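Local coordinates for ectonucleoside triphosphate diphosphohydrolase 4 (Homo sapiens, PDB 6WG5), which belongs to the GDA1/CD39 family of nucleoside phosphatases, whose fold is related to that of the actin-like ATPases, at residues D319-L324 with D346-T351; T391-R396 with A431-L436. All blocks are in the same frame, centred on the assembly; numbering follows the deposited sequence.

Interaction 1: residues D319-L324 with D346-T351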
ATOM      1  N   ASP A 319     -26.858  15.125 -11.267  1.00 36.38           N
ATOM      2  CA  ASP A 319     -25.635  14.802 -10.552  1.00 31.96           C
ATOM      3  C   ASP A 319     -24.443  15.360 -11.314  1.00 32.80           C
ATOM      4  O   ASP A 319     -24.144  14.872 -12.414  1.00 33.79           O
ATOM      5  CB  ASP A 319     -25.501  13.290 -10.390  1.00 35.93           C
ATOM      6  CG  ASP A 319     -24.313  12.898  -9.531  1.00 35.76           C
ATOM      7  OD1 ASP A 319     -23.986  11.692  -9.488  1.00 35.27           O
ATOM      8  OD2 ASP A 319     -23.707  13.795  -8.905  1.00 32.01           O
ATOM      9  N   PRO A 320     -23.734  16.366 -10.789  1.00 34.92           N
ATOM     10  CA  PRO A 320     -22.554  16.878 -11.502  1.00 29.87           C
ATOM     11  C   PRO A 320     -21.389  15.908 -11.514  1.00 35.17           C
ATOM     12  O   PRO A 320     -20.453  16.102 -12.301  1.00 36.82           O
ATOM     13  CB  PRO A 320     -22.204  18.151 -10.726  1.00 32.11           C
ATOM     14  CG  PRO A 320     -22.680  17.874  -9.340  1.00 31.42           C
ATOM     15  CD  PRO A 320     -23.925  17.041  -9.492  1.00 34.44           C
ATOM     16  N   CYS A 321     -21.418  14.878 -10.672  1.00 35.81           N
ATOM     17  CA  CYS A 321     -20.350  13.897 -10.582  1.00 34.25           C
ATOM     18  C   CYS A 321     -20.514  12.749 -11.571  1.00 36.40           C
ATOM     19  O   CYS A 321     -19.784  11.757 -11.476  1.00 39.88           O
ATOM     20  CB  CYS A 321     -20.273  13.347  -9.157  1.00 36.02           C
ATOM     21  SG  CYS A 321     -19.783  14.576  -7.926  1.00 43.05           S
ATOM     22  N   LEU A 322     -21.454  12.855 -12.508  1.00 27.32           N
ATOM     23  CA  LEU A 322     -21.632  11.846 -13.537  1.00 28.41           C
ATOM     24  C   LEU A 322     -21.393  12.454 -14.914  1.00 30.27           C
ATOM     25  O   LEU A 322     -21.595  13.657 -15.107  1.00 31.27           O
ATOM     26  CB  LEU A 322     -23.039  11.235 -13.491  1.00 28.63           C
ATOM     27  CG  LEU A 322     -23.290  10.208 -12.385  1.00 29.58           C
ATOM     28  CD1 LEU A 322     -24.766   9.853 -12.321  1.00 29.29           C
ATOM     29  CD2 LEU A 322     -22.449   8.954 -12.598  1.00 29.36           C
ATOM     30  N   PRO A 323     -20.961  11.652 -15.888  1.00 32.56           N
ATOM     31  CA  PRO A 323     -20.751  12.185 -17.239  1.00 32.41           C
ATOM     32  C   PRO A 323     -22.014  12.837 -17.783  1.00 35.37           C
ATOM     33  O   PRO A 323     -23.134  12.480 -17.414  1.00 35.35           O
ATOM     34  CB  PRO A 323     -20.365  10.948 -18.056  1.00 32.02           C
ATOM     35  CG  PRO A 323     -19.871   9.967 -17.066  1.00 34.82           C
ATOM     36  CD  PRO A 323     -20.624  10.222 -15.800  1.00 32.03           C
ATOM     37  N   LEU A 324     -21.818  13.799 -18.679  1.00 34.44           N
ATOM     38  CA  LEU A 324     -22.938  14.545 -19.234  1.00 36.88           C
ATOM     39  C   LEU A 324     -23.922  13.613 -19.933  1.00 39.40           C
ATOM     40  O   LEU A 324     -23.538  12.812 -20.792  1.00 38.34           O
ATOM     41  CB  LEU A 324     -22.424  15.600 -20.213  1.00 37.81           C
ATOM     42  CG  LEU A 324     -23.482  16.473 -20.891  1.00 42.15           C
ATOM     43  CD1 LEU A 324     -24.105  17.441 -19.896  1.00 41.71           C
ATOM     44  CD2 LEU A 324     -22.864  17.222 -22.054  1.00 46.16           C
ATOM     45  N   ASP A 346     -15.794  20.760 -11.601  1.00 37.65           N
ATOM     46  CA  ASP A 346     -15.573  21.690 -10.498  1.00 34.38           C
ATOM     47  C   ASP A 346     -16.732  21.666  -9.509  1.00 32.91           C
ATOM     48  O   ASP A 346     -16.523  21.790  -8.297  1.00 32.63           O
ATOM     49  CB  ASP A 346     -15.360  23.105 -11.037  1.00 33.33           C
ATOM     50  CG  ASP A 346     -14.008  23.278 -11.702  1.00 41.55           C
ATOM     51  OD1 ASP A 346     -13.031  22.639 -11.253  1.00 41.47           O
ATOM     52  OD2 ASP A 346     -13.922  24.056 -12.675  1.00 44.17           O
ATOM     53  N   LEU A 347     -17.962  21.512 -10.001  1.00 39.37           N
ATOM     54  CA  LEU A 347     -19.106  21.447  -9.100  1.00 40.93           C
ATOM     55  C   LEU A 347     -19.146  20.119  -8.353  1.00 38.85           C
ATOM     56  O   LEU A 347     -19.630  20.059  -7.217  1.00 37.96           O
ATOM     57  CB  LEU A 347     -20.401  21.667  -9.883  1.00 43.56           C
ATOM     58  CG  LEU A 347     -21.707  21.669  -9.086  1.00 47.50           C
ATOM     59  CD1 LEU A 347     -21.678  22.716  -7.984  1.00 47.12           C
ATOM     60  CD2 LEU A 347     -22.887  21.908 -10.016  1.00 48.56           C
ATOM     61  N   CYS A 348     -18.641  19.050  -8.970  1.00 29.12           N
ATOM     62  CA  CYS A 348     -18.532  17.775  -8.271  1.00 27.71           C
ATOM     63  C   CYS A 348     -17.585  17.881  -7.083  1.00 27.67           C
ATOM     64  O   CYS A 348     -17.869  17.352  -6.002  1.00 25.69           O
ATOM     65  CB  CYS A 348     -18.055  16.688  -9.235  1.00 27.58           C
ATOM     66  SG  CYS A 348     -17.881  15.068  -8.471  1.00 39.07           S
ATOM     67  N   ARG A 349     -16.450  18.563  -7.266  1.00 30.62           N
ATOM     68  CA  ARG A 349     -15.482  18.697  -6.182  1.00 27.46           C
ATOM     69  C   ARG A 349     -16.098  19.382  -4.971  1.00 25.61           C
ATOM     70  O   ARG A 349     -15.874  18.958  -3.831  1.00 31.88           O
ATOM     71  CB  ARG A 349     -14.255  19.469  -6.665  1.00 28.75           C
ATOM     72  CG  ARG A 349     -13.425  18.732  -7.698  1.00 29.15           C
ATOM     73  CD  ARG A 349     -12.085  19.409  -7.930  1.00 33.16           C
ATOM     74  NE  ARG A 349     -12.226  20.762  -8.463  1.00 32.41           N
ATOM     75  CZ  ARG A 349     -12.239  21.872  -7.730  1.00 33.58           C
ATOM     76  NH1 ARG A 349     -12.123  21.816  -6.411  1.00 35.58           N
ATOM     77  NH2 ARG A 349     -12.371  23.050  -8.323  1.00 36.71           N
ATOM     78  N   GLU A 350     -16.876  20.444  -5.192  1.00 40.03           N
ATOM     79  CA  GLU A 350     -17.509  21.136  -4.075  1.00 42.91           C
ATOM     80  C   GLU A 350     -18.561  20.266  -3.406  1.00 43.35           C
ATOM     81  O   GLU A 350     -18.734  20.334  -2.184  1.00 44.60           O
ATOM     82  CB  GLU A 350     -18.141  22.443  -4.554  1.00 48.48           C
ATOM     83  CG  GLU A 350     -17.179  23.371  -5.277  1.00 63.10           C
ATOM     84  CD  GLU A 350     -15.961  23.718  -4.441  1.00 72.78           C
ATOM     85  OE1 GLU A 350     -16.033  23.594  -3.200  1.00 76.47           O
ATOM     86  OE2 GLU A 350     -14.931  24.114  -5.027  1.00 76.88           O
ATOM     87  N   THR A 351     -19.264  19.441  -4.181  1.00 42.64           N
ATOM     88  CA  THR A 351     -20.348  18.640  -3.623  1.00 44.12           C
ATOM     89  C   THR A 351     -19.818  17.551  -2.700  1.00 39.70           C
ATOM     90  O   THR A 351     -20.433  17.252  -1.670  1.00 40.76           O
ATOM     91  CB  THR A 351     -21.173  18.023  -4.752  1.00 46.11           C
ATOM     92  OG1 THR A 351     -21.568  19.051  -5.671  1.00 53.51           O
ATOM     93  CG2 THR A 351     -22.413  17.342  -4.200  1.00 44.26           C
TER
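Cys-321 and Cys-348 are joined by a disulfide, the covalent part of a contact between the loop 319-324 and the helix 345-352. The bond from Cys-321 SG to Cys-348 SG is 2.0 Å long, with an S-S dihedral of 105°. On the helix, SG of Cys-348 stands anti to the backbone N (chi1 180°), which carries it off the helix to the loop.

Van der Waals contacts accompany the disulfide. The Pro-320 ring crosses Leu-347 obliquely, its CB 3.9 Å from Leu-347 CD2, while its CG comes 4.0 Å from OG1 of Thr-351. A rigid ring suits this place because it offers a compact apolar surface and, at the second position of a type I turn, already has the phi the turn needs.

Between loop and helix there are no hydrogen bonds; each side is ordered by bonds of its own. In an Asx turn Asp-319 OD2 accepts from Cys-321 N at 3.1 Å, the donor standing well above the carboxylate plane. Leu-347 O receives Thr-351 OG1 at 2.7 Å and Thr-351 N from opposite faces of its plane, a common way for threonine to satisfy its hydroxyl inside a helix.

Tyr-290 and Arg-287 of helix 283-296 both bind the Asp-319 carboxylate, and Phe-444 of helix 436-456 touches Cys-321. The disulfide thus ties the loop between strands 317-319 and 327-332 to the helix that follows strand 335-341.

Interaction 2: residues T391-R396 with A431-L436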
ATOM      1  N   THR A 391      -5.733   8.799 -13.585  1.00 21.43           N
ATOM      2  CA  THR A 391      -4.895   9.616 -14.456  1.00 22.41           C
ATOM      3  C   THR A 391      -4.595   8.952 -15.790  1.00 21.83           C
ATOM      4  O   THR A 391      -4.357   9.656 -16.775  1.00 25.44           O
ATOM      5  CB  THR A 391      -3.564   9.959 -13.770  1.00 22.49           C
ATOM      6  OG1 THR A 391      -2.890   8.755 -13.380  1.00 23.40           O
ATOM      7  CG2 THR A 391      -3.788  10.838 -12.548  1.00 18.18           C
ATOM      8  N   GLU A 392      -4.610   7.621 -15.853  1.00 21.39           N
ATOM      9  CA  GLU A 392      -4.165   6.893 -17.035  1.00 25.96           C
ATOM     10  C   GLU A 392      -5.284   6.219 -17.815  1.00 24.48           C
ATOM     11  O   GLU A 392      -5.283   6.278 -19.045  1.00 28.33           O
ATOM     12  CB  GLU A 392      -3.137   5.827 -16.635  1.00 27.33           C
ATOM     13  CG  GLU A 392      -2.625   4.993 -17.800  1.00 25.92           C
ATOM     14  CD  GLU A 392      -2.008   5.841 -18.894  1.00 32.26           C
ATOM     15  OE1 GLU A 392      -1.531   6.955 -18.582  1.00 32.68           O
ATOM     16  OE2 GLU A 392      -2.007   5.397 -20.063  1.00 37.09           O
ATOM     17  N   ASP A 393      -6.241   5.578 -17.142  1.00 31.64           N
ATOM     18  CA  ASP A 393      -7.122   4.638 -17.830  1.00 33.96           C
ATOM     19  C   ASP A 393      -7.912   5.304 -18.952  1.00 33.44           C
ATOM     20  O   ASP A 393      -8.079   4.715 -20.028  1.00 35.91           O
ATOM     21  CB  ASP A 393      -8.059   3.965 -16.829  1.00 37.79           C
ATOM     22  CG  ASP A 393      -7.427   2.748 -16.171  1.00 41.62           C
ATOM     23  OD1 ASP A 393      -6.187   2.605 -16.242  1.00 41.29           O
ATOM     24  OD2 ASP A 393      -8.169   1.931 -15.586  1.00 46.61           O
ATOM     25  N   VAL A 394      -8.408   6.526 -18.735  1.00 32.76           N
ATOM     26  CA  VAL A 394      -9.117   7.265 -19.771  1.00 29.44           C
ATOM     27  C   VAL A 394      -8.443   8.594 -20.091  1.00 29.98           C
ATOM     28  O   VAL A 394      -8.402   9.005 -21.257  1.00 33.78           O
ATOM     29  CB  VAL A 394     -10.600   7.486 -19.401  1.00 28.11           C
ATOM     30  CG1 VAL A 394     -11.287   6.155 -19.161  1.00 36.64           C
ATOM     31  CG2 VAL A 394     -10.741   8.387 -18.194  1.00 31.44           C
ATOM     32  N   LEU A 395      -7.908   9.286 -19.085  1.00 27.44           N
ATOM     33  CA  LEU A 395      -7.211  10.540 -19.347  1.00 29.58           C
ATOM     34  C   LEU A 395      -5.830  10.321 -19.953  1.00 30.96           C
ATOM     35  O   LEU A 395      -5.300  11.232 -20.598  1.00 29.37           O
ATOM     36  CB  LEU A 395      -7.097  11.359 -18.059  1.00 26.35           C
ATOM     37  CG  LEU A 395      -8.418  11.614 -17.329  1.00 28.93           C
ATOM     38  CD1 LEU A 395      -8.201  12.500 -16.106  1.00 26.61           C
ATOM     39  CD2 LEU A 395      -9.459  12.231 -18.263  1.00 29.11           C
ATOM     40  N   ARG A 396      -5.237   9.143 -19.757  1.00 36.38           N
ATOM     41  CA  ARG A 396      -4.017   8.754 -20.464  1.00 36.18           C
ATOM     42  C   ARG A 396      -2.839   9.654 -20.100  1.00 36.29           C
ATOM     43  O   ARG A 396      -2.029  10.022 -20.955  1.00 38.18           O
ATOM     44  CB  ARG A 396      -4.247   8.753 -21.975  1.00 34.92           C
ATOM     45  CG  ARG A 396      -5.271   7.735 -22.439  1.00 35.02           C
ATOM     46  CD  ARG A 396      -4.725   6.320 -22.341  1.00 41.31           C
ATOM     47  NE  ARG A 396      -4.943   5.573 -23.577  1.00 47.53           N
ATOM     48  CZ  ARG A 396      -4.343   4.426 -23.877  1.00 45.75           C
ATOM     49  NH1 ARG A 396      -3.475   3.883 -23.033  1.00 47.21           N
ATOM     50  NH2 ARG A 396      -4.607   3.824 -25.029  1.00 43.93           N
ATOM     51  N   ALA A 431      -7.429   2.818 -22.263  1.00 28.81           N
ATOM     52  CA  ALA A 431      -6.560   1.721 -21.864  1.00 29.85           C
ATOM     53  C   ALA A 431      -7.347   0.418 -21.805  1.00 30.80           C
ATOM     54  O   ALA A 431      -8.519   0.397 -21.423  1.00 28.60           O
ATOM     55  CB  ALA A 431      -5.926   2.017 -20.505  1.00 25.81           C
ATOM     56  N   SER A 432      -6.690  -0.679 -22.189  1.00 42.45           N
ATOM     57  CA  SER A 432      -7.345  -1.982 -22.167  1.00 48.63           C
ATOM     58  C   SER A 432      -7.829  -2.358 -20.773  1.00 49.25           C
ATOM     59  O   SER A 432      -8.695  -3.232 -20.645  1.00 49.93           O
ATOM     60  CB  SER A 432      -6.394  -3.054 -22.699  1.00 49.82           C
ATOM     61  OG  SER A 432      -5.186  -3.078 -21.957  1.00 57.86           O
ATOM     62  N   HIS A 433      -7.292  -1.723 -19.728  1.00 45.27           N
ATOM     63  CA  HIS A 433      -7.749  -1.983 -18.368  1.00 46.74           C
ATOM     64  C   HIS A 433      -9.101  -1.344 -18.080  1.00 48.95           C
ATOM     65  O   HIS A 433      -9.801  -1.791 -17.165  1.00 55.78           O
ATOM     66  CB  HIS A 433      -6.714  -1.468 -17.363  1.00 44.58           C
ATOM     67  CG  HIS A 433      -7.111  -1.659 -15.931  1.00 51.03           C
ATOM     68  ND1 HIS A 433      -7.610  -0.636 -15.153  1.00 54.05           N
ATOM     69  CD2 HIS A 433      -7.080  -2.755 -15.135  1.00 53.39           C
ATOM     70  CE1 HIS A 433      -7.870  -1.093 -13.940  1.00 49.91           C
ATOM     71  NE2 HIS A 433      -7.557  -2.376 -13.903  1.00 50.14           N
ATOM     72  N   ALA A 434      -9.485  -0.321 -18.839  1.00 29.51           N
ATOM     73  CA  ALA A 434     -10.683   0.446 -18.533  1.00 28.21           C
ATOM     74  C   ALA A 434     -11.927  -0.300 -18.996  1.00 30.38           C
ATOM     75  O   ALA A 434     -12.018  -0.715 -20.155  1.00 31.18           O
ATOM     76  CB  ALA A 434     -10.618   1.822 -19.195  1.00 24.63           C
ATOM     77  N   ASP A 435     -12.879  -0.466 -18.085  1.00 29.54           N
ATOM     78  CA  ASP A 435     -14.168  -1.077 -18.366  1.00 27.91           C
ATOM     79  C   ASP A 435     -15.257  -0.011 -18.284  1.00 31.08           C
ATOM     80  O   ASP A 435     -14.983   1.178 -18.099  1.00 30.07           O
ATOM     81  CB  ASP A 435     -14.436  -2.234 -17.398  1.00 29.25           C
ATOM     82  CG  ASP A 435     -14.288  -1.828 -15.945  1.00 33.93           C
ATOM     83  OD1 ASP A 435     -14.249  -0.611 -15.664  1.00 33.41           O
ATOM     84  OD2 ASP A 435     -14.218  -2.728 -15.080  1.00 39.79           O
ATOM     85  N   LEU A 436     -16.511  -0.446 -18.425  1.00 38.71           N
ATOM     86  CA  LEU A 436     -17.620   0.502 -18.402  1.00 35.95           C
ATOM     87  C   LEU A 436     -17.781   1.151 -17.034  1.00 35.11           C
ATOM     88  O   LEU A 436     -18.208   2.308 -16.946  1.00 38.30           O
ATOM     89  CB  LEU A 436     -18.912  -0.194 -18.821  1.00 35.95           C
ATOM     90  CG  LEU A 436     -19.051  -0.419 -20.329  1.00 42.48           C
ATOM     91  CD1 LEU A 436     -20.197  -1.370 -20.627  1.00 44.33           C
ATOM     92  CD2 LEU A 436     -19.244   0.904 -21.072  1.00 37.90           C
TER
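Asp-393 and His-433 form a His-carboxylate hydrogen bond between segment 391-396 and a type I beta turn, Ala-431 to Ala-434, just ahead of helix 436-456. Asp-393 OD2 accepts from ND1 of His-433 at 2.7 Å on its syn side, the N-H...O angle being 165°. The oxygen lies in the plane of the imidazole, although carboxylate and ring planes are turned 62° apart. The CA-CB bond of His-433 points toward segment 391-396, and chi1 179° sets CG anti to the backbone N; ND1 is the ring atom that meets Asp-393. Aspartate suits this place because its short side chain can meet the ring while its own carbonyl serves the same turn. The negative carboxylate so near would, if anything, favour a protonated imidazole. The ring also stacks with Tyr-389.

The small methyls of Ala-431 and Ala-434 let the backbones approach closely: CB of Ala-431 is 3.5 Å from Asp-393 O, and CB of Ala-434 lies 4.1 Å from Asp-393 CB. At the exposed margin, the bent chain of Arg-396 lays its guanidinium against Ala-431, whose N sits 3.8 Å above the centre of one face. That same N of Ala-431 gives its hydrogen to Asp-393 O at 3.0 Å.

How the interactions relate
Interaction 1 closes along the chain before interaction 2 opens, and both lie on the same side of the chain's centre. Their centres are 20 Å apart and their nearest atoms about 8 Å, so they do not touch. Helix 436-456 links them: Phe-444 meets Cys-321 of interaction 1, whereas Arg-438, nearer the start of that helix, packs on Asp-393 and Val-394 of interaction 2. Helix 403-414 also touches both, with Lys-411 paired to Asp-346 and Tyr-413 against Val-394. The segments of interaction 1 are 22 residues apart at their closest ends, those of interaction 2 35 residues.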